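PDB 6NGG: CD160 antigen from Homo sapiens, which acts as an immune-cell receptor for MHC class I molecules and TNFRSF14, delivering stimulatory or inhibitory signals that regulate cell activation and differentiation. Local coordinates for residues Thr13-His23 against Ile66-Val77; Met1-Ser9 against Cys87-Leu98. The protein carries 1 engineered substitution. One frame throughout, in Å; residues are numbered along the deposited sequence.

Contact 1: Thr13-His23 against Ile66-Val77; sequences TRLNLICTVWH and ISSQLMFTISQV
Asn16 and Thr73 stand side by side on the outer face of two antiparallel strands, and the Thr73 hydroxyl donates to the amide oxygen, Thr73 OG1 to Asn16 OD1 2.9 Å. Arg14, on the same strand as Asn16, grips that oxygen side-on with NE and NH2; Arg14 NE donates to a lone pair of Asn16 OD1, in the amide plane, whereas NH2 comes from above that plane. Three donors thus converge on OD1, and ND2 of the same amide goes to Ser9. Thr73 CG2 lies over one face of the guanidinium, 3.4 Å from Arg14 NE.

Along this face Met71 turns at its last torsion (chi3 -63°), setting Met71 CE against Ile18 CD1 at 3.7 Å. Further on, Ser67 CB makes a CH-pi contact over the six-membered ring of Trp22, 3.9 Å from its centroid. Ring nitrogen NE1 is held by Thr5.

At the far end, His23 CG sits between its own backbone N and carbonyl (chi1 51°), which swings the ring across the partner strand. Its face lies against the Ile66-Ser67 peptide, and His23 NE2 shares a 2.9 Å hydrogen bond with Ser68 OG, itself bound by Arg56.

Paired backbone bonds position all this: Leu15 with Ile74, Leu17 with Phe72, Cys19 with Leu70 and Val21 with Ser68. The side chains of these pairs face inward, and Leu17 CD1 meets the edge of the Phe72 ring. Strands 14-22 and 67-74, with Cys19 carrying half of the disulfide to Cys87, form the B-E strand pair of an immunoglobulin beta-sandwich.

Contact 2: Met1-Ser9 against Cys87-Leu98; sequences MINITSSAS and CCARSQKSGIRL
With CG1 anti to the carbonyl carbon (chi1 -49°), Ile4 sets CG1 3.7 Å from Leu98 CB; the chi1 of Leu98, -68°, in turn places its CD1 against Met1 CB. This is packing between the two sheets of an immunoglobulin sandwich: strand 3-9 faces the hairpin of strands 87-91 and 97-98 without pairing with it.

Ile4 continues extended to CD1, which reaches the hairpin backbone, 3.4 Å from Ala89 N and close to Leu98 O. Those two atoms bond to each other, so the methyl rests on a backbone rung of the hairpin. The other branch, CG2, touches Cys87 CB.

At the chain start, the side chains of Met1 and Leu98 run antiparallel, one alongside the other, and the 3.4 Å between Met1 CB and Leu98 CD1 is tight. Met1 SD lies against Ala89 CB, and the bend at chi3 (-74°) carries Met1 CE to within 3.6 Å of Ile96 O, near the loop end of the hairpin. Phe31 of strand 31-37 also touches Met1.

At the opposite end the Ser6 hydroxyl packs on the disulfide sulfur of Cys87, Ser6 OG to Cys87 SG 3.4 Å. A water bridges the two residues, 2.7 Å from Ser6 OG and accepting from Cys87 N at 2.9 Å.

In the fold
The disulfide between Cys19 of contact 1 and Cys87 of contact 2, SG to SG 2.0 Å, pins the two sheets of the sandwich together. The contacts' centres lie about 13 Å apart, and they differ in kind: contact 1 is pairing within one sheet, contact 2 packing across from that sheet to the other. Strand 3-11 joins them: it comes just before strand 14-22 in the chain and lies beside it in the sheet; Thr20 O lies 2.7 Å from Thr5 N, a probable hydrogen bond, and 3.5 Å from Ile4 CG2. Contact 2 lays the first strand, 3-11, over the cystine-bearing strand 83-91, while contact 1 pairs the other cystine strand, 14-22, with 67-74.

Contact 1: Thr13-His23 against Ile66-Val77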
loop_
_atom_site.group_PDB
_atom_site.type_symbol
_atom_site.label_atom_id
_atom_site.label_comp_id
_atom_site.label_asym_id
_atom_site.label_seq_id
_atom_site.Cartn_x
_atom_site.Cartn_y
_atom_site.Cartn_z
ATOM N N THR A 13 -1.201 13.652 14.778
ATOM C CA THR A 13 -0.391 14.102 13.679
ATOM C C THR A 13 -0.010 12.983 12.676
ATOM O O THR A 13 0.621 13.196 11.629
ATOM C CB THR A 13 0.807 14.841 14.301
ATOM O OG1 THR A 13 1.190 15.917 13.446
ATOM C CG2 THR A 13 1.978 13.927 14.530
ATOM N N ARG A 14 -0.443 11.786 12.981
ATOM C CA ARG A 14 -0.032 10.588 12.255
ATOM C C ARG A 14 -1.067 10.256 11.135
ATOM O O ARG A 14 -2.285 10.295 11.379
ATOM C CB ARG A 14 0.099 9.468 13.315
ATOM C CG ARG A 14 0.031 8.074 12.801
ATOM C CD ARG A 14 0.230 7.111 13.954
ATOM N NE ARG A 14 -0.035 5.784 13.424
ATOM C CZ ARG A 14 0.414 4.630 13.913
ATOM N NH1 ARG A 14 1.196 4.584 15.029
ATOM N NH2 ARG A 14 0.056 3.521 13.265
ATOM N N LEU A 15 -0.560 9.870 9.963
ATOM C CA LEU A 15 -1.361 9.447 8.807
ATOM C C LEU A 15 -0.922 8.057 8.391
ATOM O O LEU A 15 0.298 7.787 8.207
ATOM C CB LEU A 15 -1.085 10.360 7.651
ATOM C CG LEU A 15 -1.848 10.055 6.335
ATOM C CD1 LEU A 15 -3.320 10.029 6.491
ATOM C CD2 LEU A 15 -1.416 11.092 5.314
ATOM N N ASN A 16 -1.876 7.155 8.282
ATOM C CA ASN A 16 -1.555 5.810 7.830
ATOM C C ASN A 16 -2.072 5.559 6.406
ATOM O O ASN A 16 -3.278 5.766 6.162
ATOM C CB ASN A 16 -2.210 4.817 8.793
ATOM C CG ASN A 16 -1.887 5.094 10.233
ATOM O OD1 ASN A 16 -0.739 5.086 10.620
ATOM N ND2 ASN A 16 -2.937 5.379 11.043
ATOM N N LEU A 17 -1.237 5.096 5.499
ATOM C CA LEU A 17 -1.645 4.828 4.116
ATOM C C LEU A 17 -1.725 3.321 4.004
ATOM O O LEU A 17 -0.763 2.612 4.355
ATOM C CB LEU A 17 -0.657 5.404 3.119
ATOM C CG LEU A 17 -0.467 6.929 3.151
ATOM C CD1 LEU A 17 0.516 7.410 2.071
ATOM C CD2 LEU A 17 -1.769 7.695 3.107
ATOM N N ILE A 18 -2.867 2.816 3.567
ATOM C CA ILE A 18 -3.198 1.383 3.632
ATOM C C ILE A 18 -3.497 0.782 2.241
ATOM O O ILE A 18 -4.369 1.225 1.508
ATOM C CB ILE A 18 -4.345 1.143 4.610
ATOM C CG1 ILE A 18 -4.056 1.850 5.985
ATOM C CG2 ILE A 18 -4.649 -0.330 4.769
ATOM C CD1 ILE A 18 -5.257 2.101 6.858
ATOM N N CYS A 19 -2.772 -0.266 1.908
ATOM C CA CYS A 19 -2.978 -1.041 0.693
ATOM C C CYS A 19 -3.482 -2.468 1.064
ATOM O O CYS A 19 -2.904 -3.074 1.950
ATOM C CB CYS A 19 -1.678 -1.208 0.009
ATOM S SG CYS A 19 -0.768 0.277 -0.471
ATOM N N THR A 20 -4.521 -2.955 0.369
ATOM C CA THR A 20 -5.170 -4.226 0.680
ATOM C C THR A 20 -5.355 -4.998 -0.587
ATOM O O THR A 20 -5.988 -4.511 -1.553
ATOM C CB THR A 20 -6.508 -4.032 1.371
ATOM O OG1 THR A 20 -6.321 -3.140 2.407
ATOM C CG2 THR A 20 -7.029 -5.326 1.939
ATOM N N VAL A 21 -4.665 -6.101 -0.652
ATOM C CA VAL A 21 -4.862 -7.071 -1.702
ATOM C C VAL A 21 -5.923 -8.067 -1.281
ATOM O O VAL A 21 -5.831 -8.645 -0.244
ATOM C CB VAL A 21 -3.550 -7.855 -1.992
ATOM C CG1 VAL A 21 -3.772 -8.894 -3.064
ATOM C CG2 VAL A 21 -2.411 -6.918 -2.339
ATOM N N TRP A 22 -6.891 -8.261 -2.149
ATOM C CA TRP A 22 -7.946 -9.227 -1.982
ATOM C C TRP A 22 -7.641 -10.437 -2.864
ATOM O O TRP A 22 -7.151 -10.307 -4.015
ATOM C CB TRP A 22 -9.295 -8.641 -2.367
ATOM C CG TRP A 22 -9.594 -7.434 -1.490
ATOM C CD1 TRP A 22 -9.148 -6.170 -1.665
ATOM C CD2 TRP A 22 -10.335 -7.444 -0.288
ATOM N NE1 TRP A 22 -9.573 -5.358 -0.642
ATOM C CE2 TRP A 22 -10.297 -6.123 0.235
ATOM C CE3 TRP A 22 -10.932 -8.465 0.484
ATOM C CZ2 TRP A 22 -10.879 -5.782 1.485
ATOM C CZ3 TRP A 22 -11.529 -8.123 1.716
ATOM C CH2 TRP A 22 -11.533 -6.779 2.175
ATOM N N HIS A 23 -7.885 -11.595 -2.290
ATOM C CA HIS A 23 -7.498 -12.856 -2.899
ATOM C C HIS A 23 -8.339 -13.982 -2.356
ATOM O O HIS A 23 -8.904 -13.875 -1.325
ATOM C CB HIS A 23 -6.030 -13.119 -2.597
ATOM C CG HIS A 23 -5.634 -13.005 -1.154
ATOM N ND1 HIS A 23 -5.900 -13.979 -0.226
ATOM C CD2 HIS A 23 -4.867 -12.080 -0.518
ATOM C CE1 HIS A 23 -5.387 -13.626 0.945
ATOM N NE2 HIS A 23 -4.712 -12.495 0.771
ATOM N N ILE A 66 -9.353 -13.633 3.210
ATOM C CA ILE A 66 -9.337 -13.330 1.757
ATOM C C ILE A 66 -8.621 -12.023 1.456
ATOM O O ILE A 66 -8.892 -11.407 0.418
ATOM C CB ILE A 66 -10.784 -13.202 1.184
ATOM C CG1 ILE A 66 -11.563 -12.143 2.015
ATOM C CG2 ILE A 66 -11.534 -14.546 1.172
ATOM C CD1 ILE A 66 -12.832 -11.689 1.322
ATOM N N SER A 67 -7.763 -11.563 2.374
ATOM C CA SER A 67 -7.049 -10.332 2.184
ATOM C C SER A 67 -5.695 -10.203 2.912
ATOM O O SER A 67 -5.386 -10.856 3.861
ATOM C CB SER A 67 -7.970 -9.128 2.583
ATOM O OG SER A 67 -8.155 -9.149 3.997
ATOM N N SER A 68 -4.896 -9.289 2.406
ATOM C CA SER A 68 -3.594 -9.029 3.001
ATOM C C SER A 68 -3.361 -7.539 2.997
ATOM O O SER A 68 -3.561 -6.911 1.929
ATOM C CB SER A 68 -2.531 -9.692 2.123
ATOM O OG SER A 68 -2.556 -11.124 2.189
ATOM N N GLN A 69 -2.793 -7.006 4.090
ATOM C CA GLN A 69 -2.688 -5.577 4.232
ATOM C C GLN A 69 -1.270 -5.094 4.396
ATOM O O GLN A 69 -0.485 -5.733 5.108
ATOM C CB GLN A 69 -3.519 -5.117 5.401
ATOM C CG GLN A 69 -3.641 -3.619 5.510
ATOM C CD GLN A 69 -4.244 -3.235 6.842
ATOM O OE1 GLN A 69 -5.477 -3.273 7.012
ATOM N NE2 GLN A 69 -3.385 -2.842 7.798
ATOM N N LEU A 70 -0.977 -3.966 3.748
ATOM C CA LEU A 70 0.279 -3.191 3.978
ATOM C C LEU A 70 -0.062 -1.805 4.498
ATOM O O LEU A 70 -0.913 -1.115 3.936
ATOM C CB LEU A 70 1.080 -3.063 2.738
ATOM C CG LEU A 70 2.189 -1.997 2.653
ATOM C CD1 LEU A 70 3.237 -2.357 3.647
ATOM C CD2 LEU A 70 2.824 -1.988 1.312
ATOM N N MET A 71 0.591 -1.389 5.582
ATOM C CA MET A 71 0.308 -0.035 6.161
ATOM C C MET A 71 1.628 0.720 6.248
ATOM O O MET A 71 2.647 0.150 6.751
ATOM C CB MET A 71 -0.432 -0.114 7.496
ATOM C CG MET A 71 -0.595 1.240 8.207
ATOM S SD MET A 71 -1.349 1.191 9.853
ATOM C CE MET A 71 -2.871 0.573 9.302
ATOM N N PHE A 72 1.671 1.878 5.582
ATOM C CA PHE A 72 2.797 2.775 5.652
ATOM C C PHE A 72 2.398 3.928 6.573
ATOM O O PHE A 72 1.385 4.591 6.333
ATOM C CB PHE A 72 3.142 3.265 4.274
ATOM C CG PHE A 72 4.220 4.290 4.252
ATOM C CD1 PHE A 72 5.513 3.942 4.606
ATOM C CD2 PHE A 72 3.958 5.592 3.814
ATOM C CE1 PHE A 72 6.550 4.860 4.544
ATOM C CE2 PHE A 72 5.000 6.518 3.777
ATOM C CZ PHE A 72 6.277 6.162 4.188
ATOM N N THR A 73 3.184 4.178 7.614
ATOM C CA THR A 73 2.833 5.208 8.587
ATOM C C THR A 73 3.760 6.419 8.461
ATOM O O THR A 73 4.967 6.257 8.348
ATOM C CB THR A 73 2.793 4.666 10.026
ATOM O OG1 THR A 73 1.770 3.646 10.130
ATOM C CG2 THR A 73 2.403 5.819 11.029
ATOM N N ILE A 74 3.156 7.602 8.367
ATOM C CA ILE A 74 3.824 8.883 8.396
ATOM C C ILE A 74 3.551 9.477 9.812
ATOM O O ILE A 74 2.447 9.779 10.152
ATOM C CB ILE A 74 3.310 9.788 7.290
ATOM C CG1 ILE A 74 3.593 9.200 5.911
ATOM C CG2 ILE A 74 3.910 11.170 7.375
ATOM C CD1 ILE A 74 2.683 9.735 4.833
ATOM N N SER A 75 4.580 9.646 10.629
ATOM C CA SER A 75 4.351 10.109 12.034
ATOM C C SER A 75 3.898 11.588 12.101
ATOM O O SER A 75 3.116 11.961 12.941
ATOM C CB SER A 75 5.649 9.946 12.838
ATOM O OG SER A 75 6.044 8.585 12.799
ATOM N N GLN A 76 4.448 12.410 11.225
ATOM C CA GLN A 76 4.106 13.782 11.060
ATOM C C GLN A 76 4.185 14.103 9.558
ATOM O O GLN A 76 5.254 13.895 8.899
ATOM C CB GLN A 76 5.166 14.626 11.795
ATOM C CG GLN A 76 5.105 16.131 11.510
ATOM C CD GLN A 76 4.214 16.865 12.475
ATOM O OE1 GLN A 76 4.527 16.931 13.672
ATOM N NE2 GLN A 76 3.107 17.423 11.983
ATOM N N VAL A 77 3.118 14.604 9.002
ATOM C CA VAL A 77 3.100 14.915 7.576
ATOM C C VAL A 77 3.878 16.227 7.331
ATOM O O VAL A 77 3.593 17.233 7.923
ATOM C CB VAL A 77 1.657 15.007 7.027
ATOM C CG1 VAL A 77 1.606 15.327 5.538
ATOM C CG2 VAL A 77 0.967 13.652 7.185
#

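Contact 2: Met1-Ser9 against Cys87-Leu98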
loop_
_atom_site.group_PDB
_atom_site.type_symbol
_atom_site.label_atom_id
_atom_site.label_comp_id
_atom_site.label_asym_id
_atom_site.label_seq_id
_atom_site.Cartn_x
_atom_site.Cartn_y
_atom_site.Cartn_z
ATOM N N MET A 1 -4.582 -13.284 -6.146
ATOM C CA MET A 1 -4.719 -11.833 -6.141
ATOM C C MET A 1 -5.778 -11.467 -7.131
ATOM O O MET A 1 -5.601 -11.750 -8.299
ATOM C CB MET A 1 -3.438 -11.116 -6.645
ATOM C CG MET A 1 -2.151 -11.349 -5.912
ATOM S SD MET A 1 -1.022 -9.933 -6.243
ATOM C CE MET A 1 -0.431 -10.127 -7.884
ATOM N N ILE A 2 -6.828 -10.772 -6.703
ATOM C CA ILE A 2 -7.832 -10.273 -7.625
ATOM C C ILE A 2 -7.648 -8.819 -7.867
ATOM O O ILE A 2 -7.638 -8.390 -8.995
ATOM C CB ILE A 2 -9.299 -10.382 -7.078
ATOM C CG1 ILE A 2 -9.549 -11.684 -6.333
ATOM C CG2 ILE A 2 -10.309 -10.204 -8.235
ATOM C CD1 ILE A 2 -9.191 -12.944 -7.091
ATOM N N ASN A 3 -7.592 -8.022 -6.779
ATOM C CA ASN A 3 -7.603 -6.563 -6.891
ATOM C C ASN A 3 -6.968 -5.939 -5.617
ATOM O O ASN A 3 -6.891 -6.582 -4.622
ATOM C CB ASN A 3 -9.032 -6.025 -7.039
ATOM C CG ASN A 3 -9.871 -6.247 -5.804
ATOM O OD1 ASN A 3 -10.133 -7.391 -5.428
ATOM N ND2 ASN A 3 -10.325 -5.185 -5.183
ATOM N N ILE A 4 -6.553 -4.702 -5.706
ATOM C CA ILE A 4 -5.915 -3.954 -4.592
ATOM C C ILE A 4 -6.750 -2.756 -4.275
ATOM O O ILE A 4 -7.093 -2.057 -5.191
ATOM C CB ILE A 4 -4.521 -3.418 -4.970
ATOM C CG1 ILE A 4 -3.671 -4.480 -5.592
ATOM C CG2 ILE A 4 -3.823 -2.901 -3.716
ATOM C CD1 ILE A 4 -2.224 -4.022 -5.785
ATOM N N THR A 5 -7.121 -2.535 -3.007
ATOM C CA THR A 5 -7.858 -1.382 -2.611
ATOM C C THR A 5 -6.968 -0.492 -1.763
ATOM O O THR A 5 -6.005 -0.975 -1.119
ATOM C CB THR A 5 -9.131 -1.745 -1.839
ATOM O OG1 THR A 5 -8.818 -2.510 -0.682
ATOM C CG2 THR A 5 -10.038 -2.522 -2.721
ATOM N N SER A 6 -7.286 0.778 -1.761
ATOM C CA SER A 6 -6.477 1.798 -1.078
ATOM C C SER A 6 -7.303 2.561 -0.070
ATOM O O SER A 6 -8.475 2.834 -0.295
ATOM C CB SER A 6 -5.951 2.772 -2.061
ATOM O OG SER A 6 -5.107 2.064 -2.902
ATOM N N SER A 7 -6.716 2.823 1.075
ATOM C CA SER A 7 -7.384 3.593 2.091
ATOM C C SER A 7 -6.406 4.347 3.002
ATOM O O SER A 7 -5.167 4.253 2.867
ATOM C CB SER A 7 -8.290 2.659 2.908
ATOM O OG SER A 7 -7.541 1.663 3.554
ATOM N N ALA A 8 -6.961 5.120 3.934
ATOM C CA ALA A 8 -6.138 5.949 4.820
ATOM C C ALA A 8 -6.877 6.169 6.122
ATOM O O ALA A 8 -8.089 6.149 6.103
ATOM C CB ALA A 8 -5.856 7.246 4.125
ATOM N N SER A 9 -6.155 6.221 7.256
ATOM C CA SER A 9 -6.686 6.535 8.553
ATOM C C SER A 9 -5.689 7.523 9.206
ATOM O O SER A 9 -4.528 7.621 8.772
ATOM C CB SER A 9 -6.871 5.251 9.422
ATOM O OG SER A 9 -5.604 4.730 9.812
ATOM N N CYS A 87 -0.549 2.046 -4.576
ATOM C CA CYS A 87 -0.386 0.677 -4.039
ATOM C C CYS A 87 -0.223 -0.290 -5.222
ATOM O O CYS A 87 -1.041 -0.273 -6.166
ATOM C CB CYS A 87 -1.651 0.245 -3.285
ATOM S SG CYS A 87 -2.019 1.183 -1.756
ATOM N N CYS A 88 0.755 -1.205 -5.121
ATOM C CA CYS A 88 0.952 -2.238 -6.112
ATOM C C CYS A 88 1.245 -3.596 -5.481
ATOM O O CYS A 88 1.611 -3.704 -4.308
ATOM C CB CYS A 88 2.106 -1.784 -7.036
ATOM S SG CYS A 88 1.599 -0.332 -8.032
ATOM N N ALA A 89 1.078 -4.649 -6.256
ATOM C CA ALA A 89 1.547 -5.963 -5.798
ATOM C C ALA A 89 1.989 -6.811 -6.963
ATOM O O ALA A 89 1.478 -6.651 -8.092
ATOM C CB ALA A 89 0.498 -6.653 -4.934
ATOM N N ARG A 90 2.895 -7.736 -6.683
ATOM C CA ARG A 90 3.513 -8.539 -7.676
ATOM C C ARG A 90 3.695 -9.962 -7.228
ATOM O O ARG A 90 4.248 -10.203 -6.153
ATOM C CB ARG A 90 4.880 -7.940 -8.076
ATOM C CG ARG A 90 5.439 -8.730 -9.250
ATOM C CD ARG A 90 6.816 -8.315 -9.695
ATOM N NE ARG A 90 7.736 -8.545 -8.587
ATOM C CZ ARG A 90 8.811 -7.804 -8.334
ATOM N NH1 ARG A 90 9.138 -6.780 -9.148
ATOM N NH2 ARG A 90 9.559 -8.097 -7.266
ATOM N N SER A 91 3.247 -10.923 -8.024
ATOM C CA SER A 91 3.548 -12.318 -7.699
ATOM C C SER A 91 4.861 -12.771 -8.353
ATOM O O SER A 91 5.031 -12.636 -9.575
ATOM C CB SER A 91 2.413 -13.203 -8.160
ATOM O OG SER A 91 2.529 -13.299 -9.559
ATOM N N GLN A 92 5.759 -13.341 -7.573
ATOM C CA GLN A 92 7.057 -13.808 -8.093
ATOM C C GLN A 92 6.880 -14.790 -9.248
ATOM O O GLN A 92 7.237 -14.514 -10.372
ATOM C CB GLN A 92 7.885 -14.437 -6.966
ATOM C CG GLN A 92 9.294 -14.881 -7.372
ATOM C CD GLN A 92 10.168 -13.732 -7.881
ATOM O OE1 GLN A 92 9.971 -12.567 -7.492
ATOM N NE2 GLN A 92 11.147 -14.055 -8.751
ATOM N N LYS A 93 6.213 -15.884 -8.960
ATOM C CA LYS A 93 6.146 -17.042 -9.843
ATOM C C LYS A 93 5.520 -16.782 -11.217
ATOM O O LYS A 93 6.055 -17.197 -12.256
ATOM C CB LYS A 93 5.338 -18.104 -9.120
ATOM C CG LYS A 93 5.027 -19.348 -9.906
ATOM C CD LYS A 93 6.283 -19.929 -10.531
ATOM C CE LYS A 93 6.132 -21.411 -10.790
ATOM N NZ LYS A 93 4.987 -21.651 -11.690
ATOM N N SER A 94 4.346 -16.172 -11.214
ATOM C CA SER A 94 3.555 -16.005 -12.411
ATOM C C SER A 94 3.838 -14.683 -13.105
ATOM O O SER A 94 3.375 -14.480 -14.228
ATOM C CB SER A 94 2.072 -16.101 -12.031
ATOM O OG SER A 94 1.720 -14.928 -11.300
ATOM N N GLY A 95 4.525 -13.750 -12.450
ATOM C CA GLY A 95 4.835 -12.470 -13.061
ATOM C C GLY A 95 3.761 -11.365 -12.973
ATOM O O GLY A 95 4.028 -10.199 -13.256
ATOM N N ILE A 96 2.579 -11.715 -12.555
ATOM C CA ILE A 96 1.459 -10.771 -12.590
ATOM C C ILE A 96 1.562 -9.600 -11.611
ATOM O O ILE A 96 2.011 -9.766 -10.480
ATOM C CB ILE A 96 0.135 -11.483 -12.331
ATOM C CG1 ILE A 96 -0.155 -12.437 -13.494
ATOM C CG2 ILE A 96 -0.993 -10.471 -12.220
ATOM C CD1 ILE A 96 -1.090 -13.554 -13.101
ATOM N N ARG A 97 1.107 -8.430 -12.061
ATOM C CA ARG A 97 1.097 -7.226 -11.277
ATOM C C ARG A 97 -0.363 -6.861 -11.064
ATOM O O ARG A 97 -1.233 -7.159 -11.884
ATOM C CB ARG A 97 1.811 -6.079 -12.032
ATOM C CG ARG A 97 0.827 -5.399 -13.017
ATOM C CD ARG A 97 1.193 -4.106 -13.760
ATOM N NE ARG A 97 0.526 -4.107 -15.088
ATOM C CZ ARG A 97 0.327 -3.044 -15.885
ATOM N NH1 ARG A 97 0.727 -1.814 -15.520
ATOM N NH2 ARG A 97 -0.275 -3.220 -17.076
ATOM N N LEU A 98 -0.666 -6.216 -9.963
ATOM C CA LEU A 98 -1.939 -5.528 -9.813
ATOM C C LEU A 98 -1.579 -4.103 -9.362
ATOM O O LEU A 98 -0.566 -3.895 -8.693
ATOM C CB LEU A 98 -2.880 -6.196 -8.792
ATOM C CG LEU A 98 -3.478 -7.582 -9.134
ATOM C CD1 LEU A 98 -4.227 -8.084 -7.921
ATOM C CD2 LEU A 98 -4.352 -7.433 -10.348
HETATM O O HOH W 1 -3.303 2.726 -4.865
#